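Local coordinates for putative aliphatic sulfonates-binding protein (Escherichia coli, PDB 2X26), which probably binds aliphatic sulfonates in the periplasm and serves the ABC transport system that takes them up, at residues Q222-L227 with S240-R245; D73-G78 with P193-N198; H106-Q111 with N118-A123; V17-H22 with I34-F39. All blocks are in the same frame, centred on the assembly; numbering follows the deposited sequence.

Interaction 1: Q222-L227 with S240-R245; sequences QSIALL and SYLDHR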
# COMPACT_ATOMS: atom_id res chain seq x y z
N GLN A 222 7.82 2.65 21.66
CA GLN A 222 7.16 3.93 21.39
C GLN A 222 6.27 3.78 20.17
O GLN A 222 5.13 4.30 20.15
CB GLN A 222 8.21 5.00 21.14
CG GLN A 222 7.67 6.26 20.52
CD GLN A 222 8.78 7.23 20.16
OE1 GLN A 222 9.49 7.06 19.14
NE2 GLN A 222 8.95 8.25 20.99
N SER A 223 6.76 3.07 19.16
CA SER A 223 6.00 2.95 17.90
C SER A 223 4.73 2.06 18.12
O SER A 223 3.64 2.32 17.58
CB SER A 223 6.90 2.37 16.80
OG SER A 223 8.00 3.21 16.50
N ILE A 224 4.85 1.06 18.99
CA ILE A 224 3.68 0.22 19.27
C ILE A 224 2.60 1.05 19.98
O ILE A 224 1.40 0.95 19.64
CB ILE A 224 4.08 -1.04 20.11
CG1 ILE A 224 4.75 -2.06 19.17
CG2 ILE A 224 2.82 -1.59 20.86
CD1 ILE A 224 5.42 -3.24 19.97
N ALA A 225 3.02 1.88 20.92
CA ALA A 225 2.08 2.73 21.62
C ALA A 225 1.38 3.70 20.65
O ALA A 225 0.14 3.86 20.68
CB ALA A 225 2.81 3.49 22.73
N LEU A 226 2.17 4.29 19.75
CA LEU A 226 1.62 5.21 18.74
C LEU A 226 0.58 4.54 17.87
O LEU A 226 -0.54 5.04 17.73
CB LEU A 226 2.74 5.78 17.90
CG LEU A 226 2.20 6.53 16.70
CD1 LEU A 226 1.59 7.86 17.15
CD2 LEU A 226 3.31 6.70 15.69
N LEU A 227 0.92 3.39 17.29
CA LEU A 227 0.06 2.72 16.32
C LEU A 227 -1.14 2.07 17.03
O LEU A 227 -2.23 1.98 16.45
CB LEU A 227 0.89 1.69 15.54
CG LEU A 227 1.97 2.24 14.60
CD1 LEU A 227 2.85 1.08 14.08
CD2 LEU A 227 1.33 3.01 13.40
N SER A 240 2.13 -8.09 17.07
CA SER A 240 1.97 -9.14 16.06
C SER A 240 2.00 -8.53 14.66
O SER A 240 2.70 -9.04 13.76
CB SER A 240 0.63 -9.84 16.28
OG SER A 240 0.44 -10.95 15.40
N TYR A 241 1.26 -7.45 14.47
CA TYR A 241 1.25 -6.75 13.20
C TYR A 241 2.66 -6.34 12.71
O TYR A 241 3.03 -6.60 11.54
CB TYR A 241 0.39 -5.49 13.34
CG TYR A 241 0.33 -4.63 12.13
CD1 TYR A 241 -0.60 -4.85 11.14
CD2 TYR A 241 1.22 -3.57 11.98
CE1 TYR A 241 -0.63 -4.03 9.99
CE2 TYR A 241 1.19 -2.75 10.86
CZ TYR A 241 0.27 -2.97 9.89
OH TYR A 241 0.24 -2.12 8.82
N LEU A 242 3.46 -5.74 13.60
CA LEU A 242 4.83 -5.35 13.22
C LEU A 242 5.72 -6.56 12.96
O LEU A 242 6.56 -6.55 12.04
CB LEU A 242 5.45 -4.46 14.33
CG LEU A 242 4.81 -3.07 14.49
CD1 LEU A 242 5.67 -2.42 15.61
CD2 LEU A 242 4.91 -2.22 13.19
N ASP A 243 5.50 -7.64 13.73
CA ASP A 243 6.27 -8.86 13.54
C ASP A 243 6.01 -9.56 12.16
O ASP A 243 6.80 -10.41 11.75
CB ASP A 243 5.97 -9.83 14.68
CG ASP A 243 6.62 -9.43 15.97
OD1 ASP A 243 7.56 -8.59 15.92
OD2 ASP A 243 6.22 -9.99 17.04
N HIS A 244 4.93 -9.23 11.48
CA HIS A 244 4.66 -9.84 10.16
C HIS A 244 5.24 -9.00 9.02
O HIS A 244 5.01 -9.34 7.86
CB HIS A 244 3.16 -10.04 9.94
CG HIS A 244 2.51 -10.88 10.99
ND1 HIS A 244 1.24 -10.63 11.45
CD2 HIS A 244 2.97 -11.95 11.68
CE1 HIS A 244 0.93 -11.52 12.38
NE2 HIS A 244 1.97 -12.33 12.54
N ARG A 245 5.96 -7.92 9.34
CA ARG A 245 6.50 -7.03 8.29
C ARG A 245 7.98 -7.22 8.11
O ARG A 245 8.71 -7.45 9.11
CB ARG A 245 6.32 -5.57 8.70
CG ARG A 245 4.83 -5.19 8.82
CD ARG A 245 4.79 -3.81 9.42
NE ARG A 245 4.92 -2.79 8.38
CZ ARG A 245 5.85 -1.84 8.30
NH1 ARG A 245 6.87 -1.76 9.18
NH2 ARG A 245 5.74 -0.96 7.29

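Interaction 2: D73-G78 with P193-N198; sequences DLVYVG and PYAEKN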
# COMPACT_ATOMS: atom_id res chain seq x y z
N ASP A 73 -3.64 9.13 -15.00
CA ASP A 73 -2.23 9.19 -15.40
C ASP A 73 -1.32 9.17 -14.16
O ASP A 73 -0.19 9.67 -14.18
CB ASP A 73 -1.94 10.43 -16.26
CG ASP A 73 -0.52 10.40 -16.91
OD1 ASP A 73 0.08 9.30 -17.10
OD2 ASP A 73 -0.01 11.50 -17.22
N LEU A 74 -1.76 8.52 -13.11
CA LEU A 74 -1.00 8.51 -11.84
C LEU A 74 0.22 7.63 -11.94
O LEU A 74 0.12 6.51 -12.46
CB LEU A 74 -1.87 7.96 -10.76
CG LEU A 74 -3.20 8.67 -10.69
CD1 LEU A 74 -4.03 7.95 -9.60
CD2 LEU A 74 -3.01 10.16 -10.36
N VAL A 75 1.36 8.09 -11.47
CA VAL A 75 2.62 7.38 -11.69
C VAL A 75 3.08 6.75 -10.39
O VAL A 75 2.85 7.33 -9.30
CB VAL A 75 3.72 8.31 -12.23
CG1 VAL A 75 3.35 8.77 -13.63
CG2 VAL A 75 3.99 9.51 -11.33
N TYR A 76 3.74 5.59 -10.51
CA TYR A 76 4.37 4.95 -9.37
C TYR A 76 5.71 5.63 -9.11
O TYR A 76 6.62 5.57 -9.96
CB TYR A 76 4.63 3.48 -9.68
CG TYR A 76 3.41 2.66 -10.02
CD1 TYR A 76 2.66 2.00 -9.01
CD2 TYR A 76 3.02 2.48 -11.32
CE1 TYR A 76 1.53 1.22 -9.32
CE2 TYR A 76 1.89 1.71 -11.67
CZ TYR A 76 1.15 1.08 -10.65
OH TYR A 76 0.04 0.30 -10.97
N VAL A 77 5.82 6.30 -7.99
CA VAL A 77 7.05 7.00 -7.64
C VAL A 77 7.98 6.15 -6.74
O VAL A 77 9.18 6.43 -6.69
CB VAL A 77 6.84 8.42 -7.01
CG1 VAL A 77 6.36 9.47 -8.08
CG2 VAL A 77 5.94 8.36 -5.74
N GLY A 78 7.44 5.16 -6.04
CA GLY A 78 8.25 4.37 -5.10
C GLY A 78 7.55 3.08 -4.77
O GLY A 78 6.33 3.00 -4.82
N PRO A 193 2.83 15.37 -13.38
CA PRO A 193 3.43 16.70 -13.44
C PRO A 193 4.05 17.08 -12.11
O PRO A 193 5.10 17.75 -12.09
CB PRO A 193 2.22 17.61 -13.74
CG PRO A 193 1.32 16.77 -14.48
CD PRO A 193 1.41 15.42 -13.78
N TYR A 194 3.46 16.63 -10.99
CA TYR A 194 4.02 16.97 -9.68
C TYR A 194 5.32 16.25 -9.45
O TYR A 194 6.23 16.83 -8.87
CB TYR A 194 3.06 16.57 -8.54
CG TYR A 194 3.43 17.06 -7.14
CD1 TYR A 194 2.99 18.31 -6.69
CD2 TYR A 194 4.19 16.27 -6.26
CE1 TYR A 194 3.30 18.77 -5.40
CE2 TYR A 194 4.53 16.75 -4.96
CZ TYR A 194 4.06 17.99 -4.53
OH TYR A 194 4.34 18.44 -3.24
N ALA A 195 5.40 15.00 -9.87
CA ALA A 195 6.62 14.22 -9.70
C ALA A 195 7.74 14.84 -10.57
O ALA A 195 8.89 14.96 -10.10
CB ALA A 195 6.36 12.79 -10.10
N GLU A 196 7.40 15.23 -11.81
CA GLU A 196 8.41 15.78 -12.72
C GLU A 196 8.92 17.15 -12.29
O GLU A 196 10.13 17.44 -12.44
CB GLU A 196 7.90 15.77 -14.16
CG GLU A 196 7.80 14.34 -14.73
CD GLU A 196 9.16 13.81 -15.16
OE1 GLU A 196 10.03 14.63 -15.51
OE2 GLU A 196 9.34 12.57 -15.16
N LYS A 197 8.04 17.97 -11.73
CA LYS A 197 8.36 19.29 -11.24
C LYS A 197 9.14 19.24 -9.93
O LYS A 197 9.91 20.15 -9.64
CB LYS A 197 7.06 20.06 -10.96
CG LYS A 197 7.33 21.46 -10.47
CD LYS A 197 6.19 22.40 -10.72
CE LYS A 197 6.75 23.80 -11.06
NZ LYS A 197 5.67 24.83 -11.15
N ASN A 198 8.88 18.20 -9.12
CA ASN A 198 9.42 18.17 -7.75
C ASN A 198 10.24 16.91 -7.46
O ASN A 198 10.18 16.36 -6.36
CB ASN A 198 8.28 18.31 -6.72
CG ASN A 198 7.47 19.59 -6.91
OD1 ASN A 198 7.98 20.67 -6.67
ND2 ASN A 198 6.20 19.47 -7.32

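Interaction 3: H106-Q111 with N118-A123; sequences HKVAFQ and NLLLRA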
# COMPACT_ATOMS: atom_id res chain seq x y z
N HIS A 106 -15.75 -25.55 -0.91
CA HIS A 106 -16.07 -24.82 0.34
C HIS A 106 -16.32 -23.33 0.15
O HIS A 106 -16.03 -22.77 -0.91
CB HIS A 106 -14.98 -25.06 1.40
CG HIS A 106 -14.99 -26.44 1.97
ND1 HIS A 106 -13.98 -27.34 1.76
CD2 HIS A 106 -15.92 -27.08 2.72
CE1 HIS A 106 -14.28 -28.48 2.35
NE2 HIS A 106 -15.45 -28.35 2.94
N LYS A 107 -16.88 -22.69 1.20
CA LYS A 107 -17.18 -21.26 1.16
C LYS A 107 -15.98 -20.47 1.70
O LYS A 107 -15.50 -20.73 2.80
CB LYS A 107 -18.43 -20.93 1.99
CG LYS A 107 -19.67 -21.70 1.60
CD LYS A 107 -20.71 -21.49 2.73
CE LYS A 107 -21.60 -22.66 2.96
NZ LYS A 107 -22.80 -22.61 2.09
N VAL A 108 -15.51 -19.51 0.90
CA VAL A 108 -14.40 -18.70 1.33
C VAL A 108 -14.82 -17.22 1.31
O VAL A 108 -15.17 -16.70 0.24
CB VAL A 108 -13.21 -18.92 0.40
CG1 VAL A 108 -11.99 -18.07 0.86
CG2 VAL A 108 -12.81 -20.44 0.31
N ALA A 109 -14.69 -16.53 2.45
CA ALA A 109 -15.04 -15.12 2.51
C ALA A 109 -13.82 -14.26 2.20
O ALA A 109 -12.72 -14.60 2.64
CB ALA A 109 -15.54 -14.78 3.88
N PHE A 110 -14.03 -13.16 1.48
CA PHE A 110 -13.00 -12.12 1.21
C PHE A 110 -13.66 -10.93 0.53
O PHE A 110 -14.75 -11.08 -0.02
CB PHE A 110 -11.90 -12.66 0.29
CG PHE A 110 -12.42 -13.15 -1.06
CD1 PHE A 110 -12.34 -12.35 -2.21
CD2 PHE A 110 -13.02 -14.41 -1.16
CE1 PHE A 110 -12.85 -12.83 -3.44
CE2 PHE A 110 -13.56 -14.86 -2.37
CZ PHE A 110 -13.45 -14.07 -3.50
N GLN A 111 -12.97 -9.79 0.46
CA GLN A 111 -13.51 -8.60 -0.20
C GLN A 111 -13.25 -8.62 -1.70
O GLN A 111 -12.11 -8.79 -2.15
CB GLN A 111 -12.95 -7.30 0.43
CG GLN A 111 -13.65 -6.06 -0.14
CD GLN A 111 -13.19 -4.77 0.54
OE1 GLN A 111 -13.77 -4.33 1.52
NE2 GLN A 111 -12.20 -4.14 -0.02
N ASN A 118 -6.84 -11.16 -4.86
CA ASN A 118 -5.66 -11.47 -5.66
C ASN A 118 -4.96 -12.70 -5.05
O ASN A 118 -4.60 -13.64 -5.78
CB ASN A 118 -4.72 -10.25 -5.70
CG ASN A 118 -3.47 -10.48 -6.48
OD1 ASN A 118 -3.52 -10.80 -7.68
ND2 ASN A 118 -2.32 -10.27 -5.83
N LEU A 119 -4.80 -12.71 -3.73
CA LEU A 119 -4.09 -13.81 -3.05
C LEU A 119 -4.84 -15.09 -3.33
O LEU A 119 -4.24 -16.11 -3.67
CB LEU A 119 -4.03 -13.62 -1.52
CG LEU A 119 -3.44 -14.82 -0.73
CD1 LEU A 119 -2.05 -14.52 -0.54
CD2 LEU A 119 -4.04 -14.91 0.61
N LEU A 120 -6.16 -15.03 -3.23
CA LEU A 120 -6.98 -16.23 -3.37
C LEU A 120 -6.96 -16.78 -4.78
O LEU A 120 -6.81 -18.00 -4.95
CB LEU A 120 -8.43 -16.01 -2.89
CG LEU A 120 -9.29 -17.26 -2.90
CD1 LEU A 120 -8.78 -18.40 -1.95
CD2 LEU A 120 -10.75 -16.88 -2.58
N LEU A 121 -7.11 -15.92 -5.80
CA LEU A 121 -6.97 -16.38 -7.21
C LEU A 121 -5.63 -17.10 -7.41
O LEU A 121 -5.60 -18.16 -8.03
CB LEU A 121 -7.03 -15.22 -8.21
CG LEU A 121 -8.42 -14.64 -8.52
CD1 LEU A 121 -8.23 -13.40 -9.37
CD2 LEU A 121 -9.18 -15.67 -9.32
N ARG A 122 -4.54 -16.50 -6.91
CA ARG A 122 -3.20 -17.09 -7.08
C ARG A 122 -2.96 -18.37 -6.29
O ARG A 122 -2.38 -19.32 -6.83
CB ARG A 122 -2.13 -16.08 -6.73
CG ARG A 122 -2.06 -14.95 -7.74
CD ARG A 122 -1.24 -13.86 -7.15
NE ARG A 122 -1.41 -12.65 -7.93
CZ ARG A 122 -0.60 -12.28 -8.91
NH1 ARG A 122 0.48 -13.02 -9.22
NH2 ARG A 122 -0.86 -11.15 -9.55
N ALA A 123 -3.43 -18.39 -5.04
CA ALA A 123 -3.33 -19.60 -4.22
C ALA A 123 -4.12 -20.76 -4.84
O ALA A 123 -3.63 -21.91 -4.87
CB ALA A 123 -3.85 -19.31 -2.79

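Interaction 4: V17-H22 with I34-F39; sequences VLAKSH and ISWVEF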
# COMPACT_ATOMS: atom_id res chain seq x y z
N VAL A 17 2.58 7.32 8.64
CA VAL A 17 1.97 7.57 9.97
C VAL A 17 3.07 7.94 10.99
O VAL A 17 2.89 8.90 11.77
CB VAL A 17 1.15 6.36 10.43
CG1 VAL A 17 0.74 6.43 11.94
CG2 VAL A 17 -0.15 6.27 9.58
N LEU A 18 4.18 7.20 10.98
CA LEU A 18 5.28 7.53 11.88
C LEU A 18 5.93 8.86 11.50
O LEU A 18 6.22 9.66 12.38
CB LEU A 18 6.33 6.42 11.97
CG LEU A 18 5.98 5.50 13.14
CD1 LEU A 18 4.89 4.53 12.74
CD2 LEU A 18 7.21 4.77 13.64
N ALA A 19 6.10 9.13 10.20
CA ALA A 19 6.64 10.45 9.80
C ALA A 19 5.74 11.59 10.30
O ALA A 19 6.24 12.64 10.75
CB ALA A 19 6.78 10.56 8.25
N LYS A 20 4.45 11.41 10.14
CA LYS A 20 3.47 12.42 10.58
C LYS A 20 3.55 12.64 12.09
O LYS A 20 3.67 13.77 12.56
CB LYS A 20 2.05 11.98 10.15
CG LYS A 20 0.95 12.93 10.64
CD LYS A 20 -0.45 12.32 10.41
CE LYS A 20 -1.56 13.31 10.86
NZ LYS A 20 -1.66 13.44 12.37
N SER A 21 3.57 11.54 12.84
CA SER A 21 3.57 11.62 14.29
C SER A 21 4.82 12.32 14.80
O SER A 21 4.77 13.11 15.78
CB SER A 21 3.51 10.21 14.87
OG SER A 21 2.23 9.66 14.66
N HIS A 22 5.96 12.04 14.15
CA HIS A 22 7.22 12.64 14.57
C HIS A 22 7.50 13.99 13.95
O HIS A 22 8.52 14.61 14.21
CB HIS A 22 8.39 11.67 14.32
CG HIS A 22 8.35 10.48 15.23
ND1 HIS A 22 9.08 10.42 16.39
CD2 HIS A 22 7.67 9.32 15.15
CE1 HIS A 22 8.85 9.27 17.00
NE2 HIS A 22 8.01 8.57 16.26
N ILE A 34 2.99 21.36 4.74
CA ILE A 34 2.76 19.93 4.75
C ILE A 34 1.35 19.72 5.31
O ILE A 34 1.01 20.28 6.38
CB ILE A 34 3.76 19.18 5.66
CG1 ILE A 34 5.25 19.51 5.29
CG2 ILE A 34 3.48 17.66 5.60
CD1 ILE A 34 5.61 19.18 3.80
N SER A 35 0.53 18.95 4.62
CA SER A 35 -0.79 18.55 5.16
C SER A 35 -1.09 17.06 4.95
O SER A 35 -0.56 16.40 4.04
CB SER A 35 -1.93 19.39 4.62
OG SER A 35 -2.04 19.26 3.22
N TRP A 36 -1.90 16.53 5.82
CA TRP A 36 -2.08 15.07 5.92
C TRP A 36 -3.59 14.83 5.81
O TRP A 36 -4.37 15.50 6.47
CB TRP A 36 -1.59 14.64 7.32
CG TRP A 36 -0.13 14.80 7.52
CD1 TRP A 36 0.51 15.88 8.07
CD2 TRP A 36 0.89 13.88 7.11
NE1 TRP A 36 1.87 15.64 8.09
CE2 TRP A 36 2.11 14.43 7.48
CE3 TRP A 36 0.88 12.64 6.50
CZ2 TRP A 36 3.34 13.77 7.25
CZ3 TRP A 36 2.10 11.96 6.26
CH2 TRP A 36 3.31 12.54 6.66
N VAL A 37 -3.98 13.88 4.96
CA VAL A 37 -5.37 13.55 4.78
C VAL A 37 -5.49 12.04 4.89
O VAL A 37 -4.98 11.29 4.04
CB VAL A 37 -5.90 13.99 3.37
CG1 VAL A 37 -7.37 13.72 3.30
CG2 VAL A 37 -5.59 15.46 3.19
N GLU A 38 -6.22 11.61 5.92
CA GLU A 38 -6.42 10.18 6.12
C GLU A 38 -7.59 9.68 5.28
O GLU A 38 -8.67 10.29 5.29
CB GLU A 38 -6.72 9.89 7.60
CG GLU A 38 -6.73 8.41 7.90
CD GLU A 38 -7.25 8.14 9.28
OE1 GLU A 38 -8.47 8.09 9.44
OE2 GLU A 38 -6.42 7.99 10.20
N PHE A 39 -7.36 8.61 4.53
CA PHE A 39 -8.41 7.97 3.76
C PHE A 39 -8.78 6.58 4.30
O PHE A 39 -7.90 5.88 4.84
CB PHE A 39 -7.94 7.82 2.30
CG PHE A 39 -7.92 9.14 1.59
CD1 PHE A 39 -9.04 9.59 0.92
CD2 PHE A 39 -6.77 9.94 1.62
CE1 PHE A 39 -9.05 10.88 0.28
CE2 PHE A 39 -6.73 11.18 0.99
CZ PHE A 39 -7.88 11.66 0.34

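Interaction 1: Q222-L227 with S240-R245
Ile224 and Leu227, one helical turn apart on helix 220-231, both meet Leu242 of helix 235-243. The contact is wholly apolar. CG1 of Ile224 lies 3.7 Å from CD1 of Leu242. CD1 of Leu227 lies 4.0 Å from CD2 of Leu242. The two methyl branches of Leu242 are thus divided between two partners, one branch each. Leu242 leaves its helix toward the other one; with CG anti to the carbonyl carbon (chi1 -69°), both methyls come within contact distance of it. Ile224 starts out along the flank of its helix, and its CG1 branch comes nearer to make the contact. In both pairs the side chains cross obliquely. Ile238 and Ala239, one turn earlier on helix 235-243, extend the same apolar patch to Ile224.

The polar groups nearby find partners outside the two segments. OG of Ser223 is bonded to Gln219 O within its own helix. Asp243 OD1 forms a salt bridge with Arg220 NH1 and so adds an ionic tie between the two helices. At the end of the second helix, Ser240 O sits 3.1 Å above the ring plane of His244, over its centre. The ring's ND1 instead bonds Asp160 OD2.

Leu227 and Leu242 are buried, while Ile224 remains partly exposed. On another side, Ser223 touches Leu18 of helix 14-21. The arrangement is that of two consecutive helices joined by a short connection, packed through leucine and isoleucine side chains. Here it joins helices 220-231 and 235-243 of a periplasmic solute-binding protein, with helix 14-21 against the first.

Interaction 2: D73-G78 with P193-N198
Strand 74-80 passes helix 192-197 closest at Val77, whose CA is 7.5 Å from the CA of Ala195. Val77 and Gly78 both face Tyr188 in a classic beta bulge in this strand. Val75 and Val77 point toward the helix, and both reach one methyl group, CB of Ala195. CG1 of Val77 is 3.9 Å from CB of Ala195, and CG2 of Val75 is 4.2 Å from it. CG1 of Val77, anti to the carbonyl carbon (chi1 -72°), is the branch that meets Ala195; Leu206 of helix 199-218 also touches this side chain.

The helix end is closed by its own bonds. Tyr194 O accepts hydrogen bonds from both N and ND2 of Asn198. The ND2 bond, 3.1 Å long, lies in the carbonyl plane on a lone pair, but it is bent at the hydrogen (138°). ND2 also stands 3.4 Å above the centre of the Tyr194 ring. Beside the apolar contact, Asp73 and Arg192 form a salt bridge.

All three touching residues are buried. With a methyl as the helix's part, the join rests on van der Waals and hydrophobic contact and has little directional preference.

Interaction 3: H106-Q111 with N118-A123
Asn118 OD1 takes two hydrogen bonds from Arg122, one turn further along helix 115-126. Arg122 grips it side-on, with NE and NH2 both aimed at the single oxygen. The NE bond is 2.8 Å long and nearly straight (167°), although NE stands above the carbonyl plane. The NH2 bond is longer, 3.3 Å, and bent, but lies on a lone pair. The oxygen sits in the guanidinium plane, which helps fix how that flat group is turned. This brace lies away from the strand. Asn118 there packs on helix 255-270, touching Thr264, Leu267 and Phe268.

Leu120 faces the other way and makes the contact with strand 107-110. Its CG is anti to the backbone N (chi1 -175°), and the CD2 methyl reaches both Val108 and Phe110. CD2 of Leu120 is 3.8 Å from CG1 of Val108. The same methyl is 3.5 Å from CE2 and 3.6 Å from CD2 of Phe110, approaching the ring obliquely. The two side chains run at about a right angle. Phe110 holds its ring between the backbone N and the carbonyl carbon (chi1 58°), next to Val108 on the helix side of the strand. Its ring also meets His117 edge-to-face, and Phe131 and Tyr138 lie against it.

All three touching residues are buried. Ile89 of strand 87-92 also touches Leu120. The arrangement is that of a beta-alpha-beta unit: strand 107-110, helix 115-126, then the parallel strand 135-138, with the helix packed on the sheet.

Interaction 4: V17-H22 with I34-F39
A beta-alpha-beta connection joins the parallel strands 4-9 and 33-38, and this contact lays its first helix, 14-21, on an outermost strand of the sheet. Lys20 and Trp36 carry it. Lys20 lies along one face of the indole. Its CB stands 3.5 Å from the centroid of the six-membered ring and only 7° off the ring normal, a CH-pi contact over the face. The backbone joins in, since CA of Lys20 is 3.6 Å from CZ2 of Trp36.

With chi1 at 176° the lysine chain heads away from its own backbone N, and it stays extended as far as CE. It therefore runs from the six-membered ring across the five-membered ring toward the root of the tryptophan side chain. There CE of Lys20 is 3.8 Å from CB of Trp36. The two side chains run antiparallel, each ending near the root of the other. A last bend (chi4 -72°) leaves NZ 5.6 Å from the centroid of the five-membered ring, at most a weak cation-pi attraction. Ala19 adds its CB, 4.3 Å from CH2 of Trp36 and oblique to the ring.

The indole NE1 is bonded to Glu26 OE2, which probably helps set the rotation of the ring. Chemically, the lysine acts here mainly through its methylene groups: dispersion and CH-pi contact hold the pair, and the ammonium charge probably contributes little to it.

Overall arrangement
From the N terminus, interaction 4 closes first, a short loop that lays helix 14-21 on edge strand 33-38. Interaction 2 opens next and closes more than a hundred residues later, joining strand 74-80, at the far side of the same sheet, to helix 192-197. Interaction 3 is nested within that long loop. It belongs to the second sheet, about 33 Å from interaction 2 between centres, as expected for a two-lobed binding protein. Interaction 1 follows in series and pairs two late helices. It touches interaction 4 directly, where Leu227 CD2 lies 3.8 Å from Val17 CG1, tying the late helices to the first helix of the chain.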